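Local coordinates for protein enoyl-CoA hydratase/isomerase (Mycobacterium abscessus, PDB 3QXZ) that probably acts on enoyl-CoA thioesters as a hydratase or isomerase of the crotonase family, with a role in fatty acid metabolism, at residues R28-V33 / G67-A72; P206-L211 / L238-S243. All coordinates share one frame; numbering follows the deposited sequence. Where two conformers were deposited one is given.

Contact 1: residues R28-V33 / G67-A72; sequences RNSFTV and GAQISA
Ser30 OG has two hydrogen-bond partners: it accepts the amide N-H of Gln69 NE2 at 2.8 Å and is also bonded to Thr27 OG1. The bond from Gln69 is nearly straight, 171° at the hydrogen, and OG lies almost in the plane of the Gln69 amide. The torsions explain the reach: Ser30 OG stands between its own backbone N and carbonyl carbon (chi1 64°), while the Gln69 chain runs extended beyond CG and carries its amide across to the serine. On the way, Gln69 CG passes 3.7 Å from Ser30 CB, and the methyl CG2 of Thr32 rests 3.5 Å from Gln69 NE2, the two side chains crossing obliquely. The hydroxyl of Thr32 is used elsewhere, capping Leu35 N as the N-cap of helix 33-48.

The backbones meet too: Phe31 N donates to Gly67 O at 2.9 Å, approaching from well above the carbonyl plane, and Ser30 CB packs 3.4 Å from that same oxygen. Phe31 O is linked through a water, which donates to it at 2.6 Å and accepts from Gln69 N at 3.1 Å, bridging the two loops. The Phe31 ring leads away from this junction to Ile112 and Leu116 of helix 112-117.

The arrangement joins two loops that follow neighbouring parallel strands of the crotonase fold, 17-23 and 54-59. In crotonase relatives the second of these loops lines the acyl-CoA site, and the alanine after its glycine gives its backbone N-H to the oxyanion hole; Ala68, in the same place after Gly67, probably corresponds to it.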
# COMPACT_ATOMS: atom_id res chain seq x y z
N ARG A 28 -21.33 3.67 -24.40
CA ARG A 28 -21.04 3.77 -22.97
C ARG A 28 -19.71 4.51 -22.74
O ARG A 28 -18.85 4.09 -21.93
CB ARG A 28 -21.06 2.39 -22.30
CG ARG A 28 -22.46 1.83 -22.06
CD ARG A 28 -22.40 0.44 -21.45
NE ARG A 28 -23.65 0.07 -20.79
CZ ARG A 28 -23.92 -1.13 -20.30
NH1 ARG A 28 -23.03 -2.11 -20.40
NH2 ARG A 28 -25.08 -1.37 -19.71
N ASN A 29 -19.56 5.61 -23.47
CA ASN A 29 -18.43 6.54 -23.39
C ASN A 29 -17.11 5.84 -23.66
O ASN A 29 -16.14 6.06 -22.93
CB ASN A 29 -18.41 7.29 -22.04
CG ASN A 29 -19.79 7.71 -21.57
OD1 ASN A 29 -20.64 8.16 -22.37
ND2 ASN A 29 -20.06 7.56 -20.28
N SER A 30 -17.05 5.03 -24.71
CA SER A 30 -15.83 4.29 -25.05
C SER A 30 -14.65 5.22 -25.24
O SER A 30 -14.79 6.38 -25.65
CB SER A 30 -16.02 3.43 -26.30
OG SER A 30 -16.26 4.26 -27.43
N PHE A 31 -13.46 4.71 -24.90
CA PHE A 31 -12.23 5.45 -25.09
C PHE A 31 -11.80 5.40 -26.55
O PHE A 31 -11.87 4.35 -27.20
CB PHE A 31 -11.12 4.88 -24.21
CG PHE A 31 -9.87 5.69 -24.26
CD1 PHE A 31 -9.75 6.86 -23.50
CD2 PHE A 31 -8.81 5.32 -25.08
CE1 PHE A 31 -8.61 7.63 -23.56
CE2 PHE A 31 -7.66 6.10 -25.15
CZ PHE A 31 -7.57 7.25 -24.37
N THR A 32 -11.34 6.54 -27.04
CA THR A 32 -10.76 6.66 -28.37
C THR A 32 -9.48 7.46 -28.28
O THR A 32 -9.27 8.23 -27.33
CB THR A 32 -11.70 7.40 -29.36
OG1 THR A 32 -11.83 8.77 -28.96
CG2 THR A 32 -13.09 6.72 -29.44
N VAL A 33 -8.64 7.33 -29.31
CA VAL A 33 -7.37 8.06 -29.37
C VAL A 33 -7.62 9.56 -29.28
O VAL A 33 -6.96 10.25 -28.50
CB VAL A 33 -6.62 7.75 -30.69
CG1 VAL A 33 -5.33 8.55 -30.77
CG2 VAL A 33 -6.33 6.26 -30.82
N GLY A 67 -14.07 1.76 -21.95
CA GLY A 67 -12.74 1.41 -22.45
C GLY A 67 -12.66 1.27 -23.96
O GLY A 67 -13.50 1.81 -24.68
N ALA A 68 -11.61 0.59 -24.42
CA ALA A 68 -11.36 0.43 -25.86
C ALA A 68 -12.51 -0.28 -26.53
O ALA A 68 -13.11 -1.18 -25.97
CB ALA A 68 -10.05 -0.32 -26.11
N GLN A 69 -12.83 0.17 -27.75
CA GLN A 69 -13.81 -0.48 -28.61
C GLN A 69 -13.26 -1.83 -29.11
O GLN A 69 -12.41 -1.86 -29.99
CB GLN A 69 -14.14 0.46 -29.78
CG GLN A 69 -14.67 1.84 -29.31
CD GLN A 69 -14.66 2.95 -30.37
OE1 GLN A 69 -14.10 2.80 -31.47
NE2 GLN A 69 -15.29 4.07 -30.04
N ILE A 70 -13.73 -2.94 -28.52
CA ILE A 70 -13.16 -4.27 -28.82
C ILE A 70 -13.45 -4.72 -30.24
O ILE A 70 -12.55 -5.17 -30.96
CB ILE A 70 -13.63 -5.37 -27.82
CG1 ILE A 70 -13.15 -5.06 -26.39
CG2 ILE A 70 -13.15 -6.77 -28.26
CD1 ILE A 70 -11.64 -4.93 -26.24
N SER A 71 -14.72 -4.59 -30.65
CA SER A 71 -15.14 -4.96 -32.00
C SER A 71 -14.32 -4.22 -33.06
O SER A 71 -14.11 -4.74 -34.16
CB SER A 71 -16.64 -4.72 -32.20
OG SER A 71 -16.97 -3.35 -31.99
N ALA A 72 -13.85 -3.03 -32.70
CA ALA A 72 -13.05 -2.19 -33.59
C ALA A 72 -11.53 -2.33 -33.43
O ALA A 72 -10.79 -1.59 -34.06
CB ALA A 72 -13.47 -0.72 -33.41
O HOH W 1 -10.94 2.41 -28.74

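Contact 2: residues P206-L211 / L238-S243; sequences PESAAL and LRLMGS. With EDO (1,2-ethanediol), chain H.
The guanidinium of Arg239 meets Glu207 OE2 and a water at its edge, both in its plane, whereas the carboxylate of Glu207 is turned 66° from it. Arg239 NE (2.9 Å) and Arg239 NH2 (3.2 Å) both donate to Glu207 OE2, a side-on salt bridge onto one oxygen, which they reach from the same face of the carboxylate. The water donates to Glu207 OE1 at 2.6 Å and accepts weakly from Arg239 NH2. Arg239 is extended from CG to NE, and Glu207 bends at chi2 (67°), which swings its CD round; the two chains cross at about a right angle.

Beside the ion pair the contact is apolar. Leu211 and Leu240 reach toward each other tip to tip, with Leu211 CD1 3.7 Å from Leu240 CG; the same CD1 sits at the guanidinium edge, 4.0 Å from Arg239 CD. Leu240 CD2 settles against Glu207 CG at 3.8 Å and against the backbone of Ser208.

A 1,2-ethanediol, probably from the crystallisation liquor, is hydrogen-bonded through O1 to Pro206 O. The first turns of helix 206-222 pack on the end of helix 226-241, the two forming an antiparallel helical hairpin. The third subunit of the trimer packs against this hairpin: Val140 O of that subunit is hydrogen-bonded to Ser208 OG, and Ala141 of that subunit touches Leu240. Ser243 then caps Asp245 N, leading into helix 245-255.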
# COMPACT_ATOMS: atom_id res chain seq x y z
N PRO A 206 -4.99 27.45 -2.08
CA PRO A 206 -4.55 26.98 -3.41
C PRO A 206 -3.12 26.46 -3.44
O PRO A 206 -2.87 25.37 -3.98
CB PRO A 206 -4.70 28.23 -4.32
CG PRO A 206 -5.12 29.35 -3.43
CD PRO A 206 -5.52 28.83 -2.09
N GLU A 207 -2.18 27.19 -2.84
CA GLU A 207 -0.79 26.75 -2.87
C GLU A 207 -0.58 25.54 -1.96
O GLU A 207 0.26 24.67 -2.24
CB GLU A 207 0.18 27.90 -2.54
CG GLU A 207 1.63 27.61 -2.91
CD GLU A 207 1.91 27.49 -4.41
OE1 GLU A 207 1.03 27.81 -5.25
OE2 GLU A 207 3.03 27.09 -4.73
N SER A 208 -1.31 25.47 -0.85
CA SER A 208 -1.26 24.29 0.03
C SER A 208 -1.64 23.02 -0.75
O SER A 208 -0.93 22.00 -0.68
CB SER A 208 -2.23 24.48 1.20
OG SER A 208 -1.79 25.51 2.06
N ALA A 209 -2.75 23.07 -1.48
CA ALA A 209 -3.16 21.91 -2.28
C ALA A 209 -2.13 21.57 -3.33
O ALA A 209 -1.80 20.39 -3.51
CB ALA A 209 -4.50 22.16 -2.93
N ALA A 210 -1.60 22.57 -4.03
CA ALA A 210 -0.66 22.32 -5.13
C ALA A 210 0.63 21.68 -4.61
O ALA A 210 1.12 20.70 -5.20
CB ALA A 210 -0.35 23.63 -5.86
N LEU A 211 1.21 22.23 -3.54
CA LEU A 211 2.47 21.70 -3.03
C LEU A 211 2.29 20.33 -2.42
O LEU A 211 3.17 19.46 -2.58
CB LEU A 211 3.10 22.65 -2.02
CG LEU A 211 3.60 23.98 -2.61
CD1 LEU A 211 4.16 24.85 -1.49
CD2 LEU A 211 4.63 23.82 -3.73
N LEU A 238 8.50 26.71 4.12
CA LEU A 238 9.03 28.07 4.04
C LEU A 238 8.29 28.87 2.97
O LEU A 238 7.97 30.04 3.20
CB LEU A 238 10.55 28.06 3.81
CG LEU A 238 11.43 27.52 4.95
CD1 LEU A 238 12.89 27.58 4.54
CD2 LEU A 238 11.19 28.31 6.23
N ARG A 239 7.99 28.26 1.84
CA ARG A 239 7.21 28.91 0.78
C ARG A 239 5.82 29.29 1.27
O ARG A 239 5.39 30.44 1.08
CB ARG A 239 7.13 28.01 -0.45
CG ARG A 239 6.31 28.57 -1.62
CD ARG A 239 6.53 27.73 -2.88
NE ARG A 239 5.64 28.09 -3.99
CZ ARG A 239 5.86 29.08 -4.85
NH1 ARG A 239 6.93 29.86 -4.72
NH2 ARG A 239 5.00 29.31 -5.83
N LEU A 240 5.12 28.36 1.92
CA LEU A 240 3.77 28.62 2.42
C LEU A 240 3.74 29.61 3.58
O LEU A 240 2.89 30.52 3.61
CB LEU A 240 3.12 27.30 2.86
CG LEU A 240 2.87 26.37 1.68
CD1 LEU A 240 2.63 24.94 2.20
CD2 LEU A 240 1.70 26.85 0.79
N MET A 241 4.65 29.45 4.53
CA MET A 241 4.68 30.36 5.68
C MET A 241 5.13 31.77 5.29
O MET A 241 4.89 32.72 6.04
CB MET A 241 5.56 29.78 6.79
CG MET A 241 5.01 28.50 7.38
SD MET A 241 6.09 27.75 8.61
CE MET A 241 7.72 27.98 7.93
N GLY A 242 5.77 31.92 4.14
CA GLY A 242 6.14 33.24 3.64
C GLY A 242 5.04 33.91 2.85
O GLY A 242 5.30 34.96 2.24
N SER A 243 3.85 33.31 2.80
CA SER A 243 2.67 33.86 2.12
C SER A 243 1.57 34.13 3.11
O SER A 243 1.38 33.41 4.09
CB SER A 243 2.14 32.90 1.04
OG SER A 243 0.74 33.13 0.78
C1 EDO H . -3.85 24.24 -7.36
O1 EDO H . -4.13 23.67 -6.08
C2 EDO H . -5.19 24.68 -7.93
O2 EDO H . -5.71 25.83 -7.21
O HOH W 2 2.25 29.17 -7.16

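Overall arrangement
The two contacts lie on opposite sides of the chain's centre, their own centres about 40 Å apart, and share no helix or strand. Contact 1 knits loops that leave the main sheet, so backbone groups, an amide, a hydroxyl and a bridging water do the work, with little apolar contact. Contact 2 joins two helices almost entirely through side chains: an ion pair whose arginine is exposed, next to a leucine pair in which Leu240 is buried. Both are partly buried, with a similar area hidden between their segments. Neighbouring copies of the protein touch each, Phe253 of the second subunit packing on Ile70 in contact 1, but another subunit comes within reach of more residues in contact 2 than in contact 1.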